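Local coordinates for homoprotocatechuate 2,3-dioxygenase (Brevibacterium fuscum, PDB 4Z6M), which probably cleaves the aromatic ring of homoprotocatechuate with molecular oxygen at a non-haem iron(II) centre, at residues 76-81 with 127-132. The protein carries 1 engineered substitution. Numbering follows the deposited sequence.
Sequences AMAFRV and EFFFET
Ala78, Phe79 and Arg80 pair in parallel with Glu127, Phe128 and Phe129, joining two neighbouring strands of the mixed sheet in the N-terminal glyoxalase-type module. Strand 15-25 flanks 76-81 on its other edge. Helix 84-96 and strands 101-104 and 115-119 lie between the two in sequence. The backbone ladder runs from Glu127 N to Met77 O (2.8 Å) up to Val81 N to Phe129 O (2.9 Å). The rung from Phe129 N to Phe79 O is weak.

Ala78, Arg80, Glu127 and Phe129 share one face of the sheet. Arg80 presents its CA over the Phe129 ring in a CH-pi contact, 4.3 Å from the centroid. Its CG lies 3.6 Å from Phe129 CE2, and Ala78 CB meets the edge of the same ring. Phe79 and Phe128 share the other face. At its end Val81 CG1 meets the edge of the Phe128 ring at CD1 (3.9 Å), and helix 84-96 packs on Val81 and Phe128.

From the last bridge, Arg80 runs past Phe129, its chain extended from CG to NE. NE and NH2 grip Phe130 O side-on, both at 2.9 Å, with the oxygen in the guanidinium plane. NH2 lies over one face of the Phe130 ring, toward its rim, and the guanidinium makes an off-centre cation-pi contact, CZ 4.7 Å from the centroid. Thr132 CG2 sits over a guanidinium face, 3.7 Å from CZ. The Arg80 guanidinium thus ties the segment after strand 125-129 to the subunit interface: NE and NH2 hold a carbonyl, while NH1 forms salt bridges with Asp277 and Asp279 of the second subunit, which probably balance its charge.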
loop_
_atom_site.group_PDB
_atom_site.type_symbol
_atom_site.label_atom_id
_atom_site.label_comp_id
_atom_site.label_asym_id
_atom_site.label_seq_id
_atom_site.Cartn_x
_atom_site.Cartn_y
_atom_site.Cartn_z
ATOM N N ALA A 76 -15.723 -26.297 -17.870
ATOM C CA ALA A 76 -16.691 -25.269 -18.253
ATOM C C ALA A 76 -16.221 -23.915 -17.789
ATOM O O ALA A 76 -15.688 -23.776 -16.681
ATOM C CB ALA A 76 -18.049 -25.540 -17.648
ATOM N N MET A 77 -16.425 -22.926 -18.653
ATOM C CA MET A 77 -16.287 -21.525 -18.275
ATOM C C MET A 77 -17.657 -20.900 -18.317
ATOM O O MET A 77 -18.342 -20.960 -19.334
ATOM C CB MET A 77 -15.262 -20.807 -19.178
ATOM C CG MET A 77 -15.385 -21.055 -20.641
ATOM S SD MET A 77 -13.911 -20.624 -21.614
ATOM C CE MET A 77 -13.408 -19.220 -20.889
ATOM N N ALA A 78 -18.101 -20.382 -17.162
ATOM C CA ALA A 78 -19.490 -20.014 -16.959
ATOM C C ALA A 78 -19.644 -18.519 -16.861
ATOM O O ALA A 78 -18.881 -17.842 -16.140
ATOM C CB ALA A 78 -20.048 -20.666 -15.697
ATOM N N PHE A 79 -20.673 -18.020 -17.548
ATOM C CA PHE A 79 -21.083 -16.628 -17.501
ATOM C C PHE A 79 -22.486 -16.551 -16.933
ATOM O O PHE A 79 -23.352 -17.345 -17.296
ATOM C CB PHE A 79 -21.097 -16.044 -18.910
ATOM C CG PHE A 79 -19.762 -16.088 -19.588
ATOM C CD1 PHE A 79 -18.858 -15.064 -19.442
ATOM C CD2 PHE A 79 -19.393 -17.177 -20.367
ATOM C CE1 PHE A 79 -17.616 -15.097 -20.057
ATOM C CE2 PHE A 79 -18.144 -17.226 -21.000
ATOM C CZ PHE A 79 -17.249 -16.186 -20.829
ATOM N N ARG A 80 -22.695 -15.617 -16.004
ATOM C CA ARG A 80 -24.038 -15.356 -15.510
ATOM C C ARG A 80 -24.777 -14.421 -16.454
ATOM O O ARG A 80 -24.194 -13.464 -16.971
ATOM C CB ARG A 80 -24.011 -14.812 -14.094
ATOM C CG ARG A 80 -25.340 -14.967 -13.383
ATOM C CD ARG A 80 -25.330 -14.533 -11.934
ATOM N NE ARG A 80 -26.575 -14.913 -11.314
ATOM C CZ ARG A 80 -27.154 -14.312 -10.285
ATOM N NH1 ARG A 80 -26.599 -13.277 -9.676
ATOM N NH2 ARG A 80 -28.320 -14.757 -9.868
ATOM N N VAL A 81 -26.041 -14.733 -16.693
ATOM C CA VAL A 81 -26.925 -13.923 -17.517
ATOM C C VAL A 81 -27.958 -13.186 -16.666
ATOM O O VAL A 81 -28.144 -13.494 -15.481
ATOM C CB VAL A 81 -27.602 -14.754 -18.619
ATOM C CG1 VAL A 81 -26.567 -15.336 -19.528
ATOM C CG2 VAL A 81 -28.500 -15.850 -18.056
ATOM N N GLU A 127 -20.770 -22.145 -20.225
ATOM C CA GLU A 127 -22.044 -22.282 -19.524
ATOM C C GLU A 127 -22.707 -20.910 -19.371
ATOM O O GLU A 127 -22.029 -19.922 -19.113
ATOM C CB GLU A 127 -21.876 -22.908 -18.133
ATOM C CG GLU A 127 -23.212 -23.101 -17.407
ATOM C CD GLU A 127 -23.073 -23.761 -16.045
ATOM O OE1 GLU A 127 -22.962 -25.025 -15.988
ATOM O OE2 GLU A 127 -23.063 -23.014 -15.040
ATOM N N PHE A 128 -24.025 -20.883 -19.508
ATOM C CA PHE A 128 -24.851 -19.732 -19.195
ATOM C C PHE A 128 -25.884 -20.149 -18.167
ATOM O O PHE A 128 -26.560 -21.180 -18.315
ATOM C CB PHE A 128 -25.541 -19.230 -20.449
ATOM C CG PHE A 128 -24.579 -18.832 -21.522
ATOM C CD1 PHE A 128 -24.025 -17.563 -21.521
ATOM C CD2 PHE A 128 -24.140 -19.758 -22.461
ATOM C CE1 PHE A 128 -23.087 -17.200 -22.469
ATOM C CE2 PHE A 128 -23.206 -19.400 -23.417
ATOM C CZ PHE A 128 -22.685 -18.119 -23.423
ATOM N N PHE A 129 -26.005 -19.342 -17.123
ATOM C CA PHE A 129 -26.970 -19.620 -16.045
ATOM C C PHE A 129 -27.412 -18.287 -15.448
ATOM O O PHE A 129 -26.657 -17.301 -15.523
ATOM C CB PHE A 129 -26.352 -20.508 -14.959
ATOM C CG PHE A 129 -25.353 -19.781 -14.096
ATOM C CD1 PHE A 129 -24.033 -19.693 -14.485
ATOM C CD2 PHE A 129 -25.765 -19.102 -12.946
ATOM C CE1 PHE A 129 -23.127 -18.958 -13.734
ATOM C CE2 PHE A 129 -24.854 -18.378 -12.188
ATOM C CZ PHE A 129 -23.542 -18.310 -12.580
ATOM N N PHE A 130 -28.609 -18.275 -14.860
ATOM C CA PHE A 130 -29.038 -17.198 -13.962
ATOM C C PHE A 130 -29.111 -17.678 -12.501
ATOM O O PHE A 130 -28.494 -17.074 -11.608
ATOM C CB PHE A 130 -30.388 -16.613 -14.375
ATOM C CG PHE A 130 -30.934 -15.669 -13.357
ATOM C CD1 PHE A 130 -30.455 -14.379 -13.282
ATOM C CD2 PHE A 130 -31.844 -16.112 -12.405
ATOM C CE1 PHE A 130 -30.913 -13.525 -12.302
ATOM C CE2 PHE A 130 -32.320 -15.264 -11.438
ATOM C CZ PHE A 130 -31.848 -13.972 -11.379
ATOM N N GLU A 131 -29.845 -18.767 -12.252
ATOM C CA GLU A 131 -30.099 -19.227 -10.885
ATOM C C GLU A 131 -28.824 -19.719 -10.209
ATOM O O GLU A 131 -28.094 -20.533 -10.748
ATOM C CB GLU A 131 -31.126 -20.377 -10.869
ATOM C CG GLU A 131 -32.489 -20.059 -11.482
ATOM C CD GLU A 131 -33.436 -21.252 -11.612
ATOM O OE1 GLU A 131 -33.026 -22.464 -11.602
ATOM O OE2 GLU A 131 -34.643 -20.936 -11.741
ATOM N N THR A 132 -28.583 -19.218 -8.994
ATOM C CA THR A 132 -27.462 -19.656 -8.184
ATOM C C THR A 132 -27.789 -19.465 -6.700
ATOM O O THR A 132 -28.492 -18.519 -6.324
ATOM C CB THR A 132 -26.140 -18.948 -8.579
ATOM O OG1 THR A 132 -25.066 -19.409 -7.736
ATOM C CG2 THR A 132 -26.256 -17.451 -8.478
#